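Local atomic coordinates of malonate decarboxylase subunit alpha (Acinetobacter baumannii ATCC 17978, PDB entry 6MPR), a protein that probably transfers the acyl carrier protein from its acetyl thioester to malonate, the step that primes malonate for decarboxylation in malonate decarboxylase. Residues L209-D213 and D343-R347; A250-I254 and A276-L281. One frame throughout, in Å; residues are numbered along the deposited sequence.

Contact 1: L209-D213 and D343-R347; sequences LPRVD and DGALR
Both segments are irregular, spreading from 5.7 Å between the CA atoms of Pro-210 and Asp-343 to 8.8 Å between those of Asp-213 and Arg-347. Pro-210 is helical in phi/psi, Arg-211 extended (-160/170); Gly-344, at 115/-24, adopts angles where a CB would strike the preceding carbonyl. Arg-211 (p at chi1, then t, t) reaches straight across, its guanidinium offering several N-H groups in one plane: NH1 donates to Asp-343 OD1 (2.8 Å, a salt bridge) and Ala-345 O (2.9 Å), NH2 to Leu-346 O (2.9 Å). Arg-211 NE makes a salt bridge to Asp-213 OD1 at 2.9 Å; Arg-347, chi1 t and chi2 bent to 94°, brings NH1 to Asp-213 OD1, also at 2.9 Å, so Asp-213 (m) balances both arginines. This four-residue salt-bridge network joins a loop beside the parallel sheet to the loop leading into helix 350-359, at the subunit interface, where Arg-347 NE bridges to Glu-186 of the second subunit. Asp-343 (p) OD2 accepts from Ala-345 N (3.1 Å), an Asx turn.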
ATOM      1  N   LEU A 209     -21.972 -21.135   5.359  1.00 15.74           N
ATOM      2  CA  LEU A 209     -20.675 -20.725   4.848  1.00 12.11           C
ATOM      3  C   LEU A 209     -19.614 -20.929   5.923  1.00 16.98           C
ATOM      4  O   LEU A 209     -19.869 -20.671   7.101  1.00 15.91           O
ATOM      5  CB  LEU A 209     -20.672 -19.258   4.426  1.00 13.17           C
ATOM      6  CG  LEU A 209     -21.696 -18.738   3.424  1.00 22.03           C
ATOM      7  CD1 LEU A 209     -21.430 -17.254   3.167  1.00 20.97           C
ATOM      8  CD2 LEU A 209     -21.607 -19.484   2.143  1.00 21.85           C
ATOM      9  N   PRO A 210     -18.426 -21.385   5.551  1.00 14.11           N
ATOM     10  CA  PRO A 210     -17.337 -21.456   6.539  1.00 15.90           C
ATOM     11  C   PRO A 210     -17.086 -20.114   7.212  1.00 16.11           C
ATOM     12  O   PRO A 210     -16.951 -20.044   8.442  1.00 14.91           O
ATOM     13  CB  PRO A 210     -16.156 -21.936   5.690  1.00 17.08           C
ATOM     14  CG  PRO A 210     -16.837 -22.800   4.613  1.00 16.80           C
ATOM     15  CD  PRO A 210     -18.063 -21.997   4.264  1.00 15.56           C
ATOM     16  N   ARG A 211     -17.079 -19.043   6.426  1.00 17.17           N
ATOM     17  CA  ARG A 211     -17.102 -17.678   6.934  1.00 15.00           C
ATOM     18  C   ARG A 211     -17.577 -16.783   5.800  1.00 11.20           C
ATOM     19  O   ARG A 211     -17.637 -17.202   4.638  1.00 13.76           O
ATOM     20  CB  ARG A 211     -15.725 -17.246   7.432  1.00 11.95           C
ATOM     21  CG  ARG A 211     -14.669 -17.246   6.326  1.00 11.54           C
ATOM     22  CD  ARG A 211     -13.296 -16.811   6.851  1.00 14.49           C
ATOM     23  NE  ARG A 211     -12.340 -16.651   5.765  1.00 13.60           N
ATOM     24  CZ  ARG A 211     -11.288 -17.430   5.560  1.00 14.18           C
ATOM     25  NH1 ARG A 211     -11.033 -18.445   6.393  1.00 11.59           N
ATOM     26  NH2 ARG A 211     -10.485 -17.184   4.526  1.00 10.79           N
ATOM     27  N   VAL A 212     -17.867 -15.528   6.137  1.00 11.86           N
ATOM     28  CA  VAL A 212     -18.194 -14.508   5.149  1.00  9.88           C
ATOM     29  C   VAL A 212     -16.931 -13.705   4.878  1.00 10.16           C
ATOM     30  O   VAL A 212     -16.418 -13.022   5.773  1.00 13.86           O
ATOM     31  CB  VAL A 212     -19.337 -13.589   5.620  1.00 11.97           C
ATOM     32  CG1 VAL A 212     -19.611 -12.531   4.562  1.00 11.58           C
ATOM     33  CG2 VAL A 212     -20.615 -14.398   5.903  1.00 12.79           C
ATOM     34  N   ASP A 213     -16.430 -13.785   3.649  1.00  9.05           N
ATOM     35  CA  ASP A 213     -15.295 -12.976   3.217  1.00  9.24           C
ATOM     36  C   ASP A 213     -15.719 -11.717   2.484  1.00 10.97           C
ATOM     37  O   ASP A 213     -15.020 -10.698   2.564  1.00 13.41           O
ATOM     38  CB  ASP A 213     -14.388 -13.800   2.305  1.00  8.18           C
ATOM     39  CG  ASP A 213     -13.631 -14.872   3.055  1.00 13.14           C
ATOM     40  OD1 ASP A 213     -12.852 -14.508   3.949  1.00 11.98           O
ATOM     41  OD2 ASP A 213     -13.799 -16.069   2.755  1.00 12.42           O
ATOM     42  N   ASP A 343     -12.908 -20.671  11.319  1.00 22.93           N
ATOM     43  CA  ASP A 343     -13.346 -21.865  10.606  1.00 22.27           C
ATOM     44  C   ASP A 343     -12.198 -22.840  10.342  1.00 22.36           C
ATOM     45  O   ASP A 343     -12.447 -24.032  10.120  1.00 22.89           O
ATOM     46  CB  ASP A 343     -14.012 -21.470   9.283  1.00 21.40           C
ATOM     47  CG  ASP A 343     -13.020 -20.906   8.260  1.00 22.03           C
ATOM     48  OD1 ASP A 343     -12.707 -19.704   8.323  1.00 17.15           O
ATOM     49  OD2 ASP A 343     -12.547 -21.669   7.387  1.00 25.10           O
ATOM     50  N   GLY A 344     -10.952 -22.368  10.353  1.00 15.71           N
ATOM     51  CA  GLY A 344      -9.790 -23.212  10.142  1.00 11.55           C
ATOM     52  C   GLY A 344      -8.989 -22.910   8.885  1.00 15.95           C
ATOM     53  O   GLY A 344      -7.788 -23.213   8.845  1.00 15.85           O
ATOM     54  N   ALA A 345      -9.590 -22.308   7.861  1.00 13.15           N
ATOM     55  CA  ALA A 345      -8.941 -22.194   6.557  1.00 11.96           C
ATOM     56  C   ALA A 345      -8.153 -20.885   6.396  1.00 10.69           C
ATOM     57  O   ALA A 345      -8.505 -19.842   6.960  1.00 13.29           O
ATOM     58  CB  ALA A 345      -9.982 -22.298   5.438  1.00 15.69           C
ATOM     59  N   LEU A 346      -7.084 -20.963   5.593  1.00 11.07           N
ATOM     60  CA  LEU A 346      -6.284 -19.802   5.217  1.00  8.66           C
ATOM     61  C   LEU A 346      -7.153 -18.625   4.782  1.00 10.13           C
ATOM     62  O   LEU A 346      -8.174 -18.801   4.114  1.00 14.27           O
ATOM     63  CB  LEU A 346      -5.345 -20.184   4.065  1.00 11.62           C
ATOM     64  CG  LEU A 346      -4.459 -19.111   3.413  1.00 13.82           C
ATOM     65  CD1 LEU A 346      -3.410 -18.583   4.399  1.00 13.82           C
ATOM     66  CD2 LEU A 346      -3.785 -19.620   2.113  1.00 13.33           C
ATOM     67  N   ARG A 347      -6.719 -17.413   5.146  1.00  9.26           N
ATOM     68  CA  ARG A 347      -7.245 -16.161   4.587  1.00 11.09           C
ATOM     69  C   ARG A 347      -6.073 -15.452   3.914  1.00 12.17           C
ATOM     70  O   ARG A 347      -5.245 -14.824   4.583  1.00 14.51           O
ATOM     71  CB  ARG A 347      -7.889 -15.290   5.672  1.00 11.42           C
ATOM     72  CG  ARG A 347      -8.053 -13.817   5.356  1.00 20.45           C
ATOM     73  CD  ARG A 347      -9.423 -13.436   4.758  1.00 14.95           C
ATOM     74  NE  ARG A 347      -9.500 -11.979   4.594  1.00 15.35           N
ATOM     75  CZ  ARG A 347     -10.522 -11.306   4.065  1.00 15.31           C
ATOM     76  NH1 ARG A 347     -11.615 -11.941   3.629  1.00 12.12           N
ATOM     77  NH2 ARG A 347     -10.445  -9.984   3.970  1.00 14.47           N
TER
HETATM   78  O   HOH W   1     -13.007  -8.829   3.011  1.00 19.07           O

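Contact 2: A250-I254 and A276-L281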
ATOM      1  N   ALA A 250      22.152 -19.931  -3.657  1.00 13.87           N
ATOM      2  CA  ALA A 250      21.401 -19.903  -2.402  1.00 13.35           C
ATOM      3  C   ALA A 250      22.333 -19.821  -1.192  1.00 14.77           C
ATOM      4  O   ALA A 250      22.044 -19.102  -0.227  1.00 13.60           O
ATOM      5  CB  ALA A 250      20.506 -21.139  -2.314  1.00 13.23           C
ATOM      6  N   MET A 251      23.460 -20.539  -1.228  1.00 14.34           N
ATOM      7  CA  MET A 251      24.436 -20.427  -0.145  1.00 14.70           C
ATOM      8  C   MET A 251      24.965 -19.001  -0.021  1.00 14.67           C
ATOM      9  O   MET A 251      25.095 -18.471   1.089  1.00 14.59           O
ATOM     10  CB  MET A 251      25.602 -21.394  -0.367  1.00 15.54           C
ATOM     11  CG  MET A 251      25.268 -22.861  -0.117  1.00 19.82           C
ATOM     12  SD  MET A 251      26.515 -23.951  -0.837  1.00 18.57           S
ATOM     13  CE  MET A 251      27.643 -24.197   0.539  1.00 17.32           C
ATOM     14  N   MET A 252      25.306 -18.378  -1.149  1.00 14.83           N
ATOM     15  CA  MET A 252      25.806 -17.005  -1.117  1.00 17.35           C
ATOM     16  C   MET A 252      24.739 -16.018  -0.646  1.00 14.89           C
ATOM     17  O   MET A 252      25.057 -15.060   0.070  1.00 15.45           O
ATOM     18  CB  MET A 252      26.341 -16.627  -2.497  1.00 16.62           C
ATOM     19  CG  MET A 252      27.593 -17.425  -2.865  1.00 19.16           C
ATOM     20  SD  MET A 252      28.469 -16.721  -4.279  1.00 21.88           S
ATOM     21  CE  MET A 252      27.397 -17.208  -5.628  1.00 17.49           C
ATOM     22  N   ALA A 253      23.473 -16.219  -1.040  1.00 13.57           N
ATOM     23  CA  ALA A 253      22.400 -15.382  -0.514  1.00 12.92           C
ATOM     24  C   ALA A 253      22.317 -15.469   1.006  1.00 14.71           C
ATOM     25  O   ALA A 253      22.148 -14.451   1.683  1.00 12.65           O
ATOM     26  CB  ALA A 253      21.056 -15.770  -1.144  1.00 15.18           C
ATOM     27  N   ILE A 254      22.420 -16.673   1.561  1.00 15.52           N
ATOM     28  CA  ILE A 254      22.231 -16.840   3.003  1.00 12.95           C
ATOM     29  C   ILE A 254      23.397 -16.243   3.769  1.00 16.90           C
ATOM     30  O   ILE A 254      23.218 -15.512   4.749  1.00 15.44           O
ATOM     31  CB  ILE A 254      22.043 -18.325   3.348  1.00 14.41           C
ATOM     32  CG1 ILE A 254      20.706 -18.806   2.794  1.00 13.59           C
ATOM     33  CG2 ILE A 254      22.164 -18.526   4.863  1.00 13.37           C
ATOM     34  CD1 ILE A 254      20.486 -20.311   2.835  1.00 15.13           C
ATOM     35  N   ALA A 276      15.824 -23.175  -3.660  1.00 12.14           N
ATOM     36  CA  ALA A 276      17.051 -23.699  -3.061  1.00 15.26           C
ATOM     37  C   ALA A 276      17.357 -23.012  -1.736  1.00 14.05           C
ATOM     38  O   ALA A 276      17.784 -23.670  -0.779  1.00 13.81           O
ATOM     39  CB  ALA A 276      18.230 -23.553  -4.039  1.00 13.21           C
ATOM     40  N   ILE A 277      17.147 -21.694  -1.649  1.00 11.97           N
ATOM     41  CA  ILE A 277      17.347 -20.993  -0.375  1.00 11.78           C
ATOM     42  C   ILE A 277      16.454 -21.593   0.703  1.00 13.03           C
ATOM     43  O   ILE A 277      16.918 -21.968   1.792  1.00 11.84           O
ATOM     44  CB  ILE A 277      17.067 -19.483  -0.535  1.00 12.20           C
ATOM     45  CG1 ILE A 277      18.165 -18.800  -1.349  1.00 13.50           C
ATOM     46  CG2 ILE A 277      16.936 -18.814   0.828  1.00 13.20           C
ATOM     47  CD1 ILE A 277      17.864 -17.339  -1.631  1.00 15.43           C
ATOM     48  N   GLU A 278      15.150 -21.678   0.411  1.00 14.83           N
ATOM     49  CA  GLU A 278      14.189 -22.229   1.361  1.00 12.53           C
ATOM     50  C   GLU A 278      14.587 -23.632   1.803  1.00 13.49           C
ATOM     51  O   GLU A 278      14.485 -23.969   2.991  1.00 14.21           O
ATOM     52  CB  GLU A 278      12.792 -22.229   0.733  1.00 13.27           C
ATOM     53  CG  GLU A 278      12.310 -20.822   0.319  1.00 10.11           C
ATOM     54  CD  GLU A 278      11.113 -20.811  -0.617  1.00 14.74           C
ATOM     55  OE1 GLU A 278      10.397 -21.826  -0.715  1.00 14.98           O
ATOM     56  OE2 GLU A 278      10.902 -19.759  -1.268  1.00 12.37           O
ATOM     57  N   LEU A 279      15.074 -24.455   0.870  1.00 17.12           N
ATOM     58  CA  LEU A 279      15.387 -25.852   1.162  1.00 13.41           C
ATOM     59  C   LEU A 279      16.756 -26.068   1.802  1.00 17.33           C
ATOM     60  O   LEU A 279      17.003 -27.163   2.324  1.00 16.08           O
ATOM     61  CB  LEU A 279      15.282 -26.697  -0.110  1.00 13.96           C
ATOM     62  CG  LEU A 279      13.832 -26.921  -0.549  1.00 16.02           C
ATOM     63  CD1 LEU A 279      13.764 -27.585  -1.924  1.00 19.06           C
ATOM     64  CD2 LEU A 279      13.092 -27.752   0.494  1.00 15.03           C
ATOM     65  N   ILE A 280      17.649 -25.079   1.805  1.00 14.46           N
ATOM     66  CA  ILE A 280      18.917 -25.255   2.497  1.00 14.64           C
ATOM     67  C   ILE A 280      19.006 -24.438   3.775  1.00 18.20           C
ATOM     68  O   ILE A 280      20.004 -24.553   4.489  1.00 13.83           O
ATOM     69  CB  ILE A 280      20.145 -24.975   1.596  1.00 14.17           C
ATOM     70  CG1 ILE A 280      20.299 -23.489   1.281  1.00 18.53           C
ATOM     71  CG2 ILE A 280      20.132 -25.835   0.340  1.00 16.59           C
ATOM     72  CD1 ILE A 280      21.612 -23.155   0.613  1.00 19.23           C
ATOM     73  N   LEU A 281      17.998 -23.637   4.107  1.00 14.47           N
ATOM     74  CA  LEU A 281      17.969 -23.073   5.455  1.00 16.02           C
ATOM     75  C   LEU A 281      18.117 -24.140   6.532  1.00 16.45           C
ATOM     76  O   LEU A 281      18.972 -23.971   7.413  1.00 14.85           O
ATOM     77  CB  LEU A 281      16.693 -22.247   5.666  1.00 18.86           C
ATOM     78  CG  LEU A 281      16.697 -20.865   5.031  1.00 17.25           C
ATOM     79  CD1 LEU A 281      15.310 -20.276   5.182  1.00 12.50           C
ATOM     80  CD2 LEU A 281      17.752 -19.985   5.708  1.00 17.49           C
TER
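Two buried helical segments cross at -70°, their axes 9.1 Å apart, and meet through apolar side chains with no hydrogen bond between them. Ala-276, set sideways, adds a small contact, its CB 3.7 Å from the CB of Ala-250. Ile-277 follows, its CA only 4.7 Å from that of Ala-250, which lacks the bulk to hold it off; its CG1 touches Ala-250 CB at 3.4 Å and its CD1 Ala-253 CB at 3.6 Å, so the branched chain fills the space that these alanines leave. Glu-278 points away, and its carboxylate is hydrogen-bonded to Thr-305, His-268 and His-303, which suits a buried charge. Ile-280 returns to the interface with chi1 in p, bringing CD1 to 3.7 Å from both Ala-250 CB and Met-251 CG, while its CG1 meets Ile-254 CD1 at 3.5 Å. Leu-281 completes the row, CD2 to Ile-254 CD1 at 4.0 Å. Helix 272-287 is the helix of a beta-alpha-beta crossover between parallel neighbours 265-268 and 297-299 of the mixed sheet; helix 244-261 packs across it, with Met-252 and Ala-253 resting on Leu-476 of strand 474-477 in that same sheet.

From the N terminus, the chain lays down seven strands of the parallel sheet, the latest being 194-199, and after the short strand 201-202 enters the loop holding 209-213. The last of the sheet's strands in chain order, 221-224, comes next, before the chain passes to the mixed sheet. There contact 2 closes a short loop of 21 residues, joining helices that precede and follow strand 265-268. Strands 297-299 and 317-319 come later, before 343-347 returns to 209-213 and contact 1 closes a loop of 129 residues, with contact 2 nested inside. Their centres lie 34 Å apart: contact 2 works within the mixed-sheet part, whereas contact 1 joins that part to the parallel-sheet part beside the second subunit.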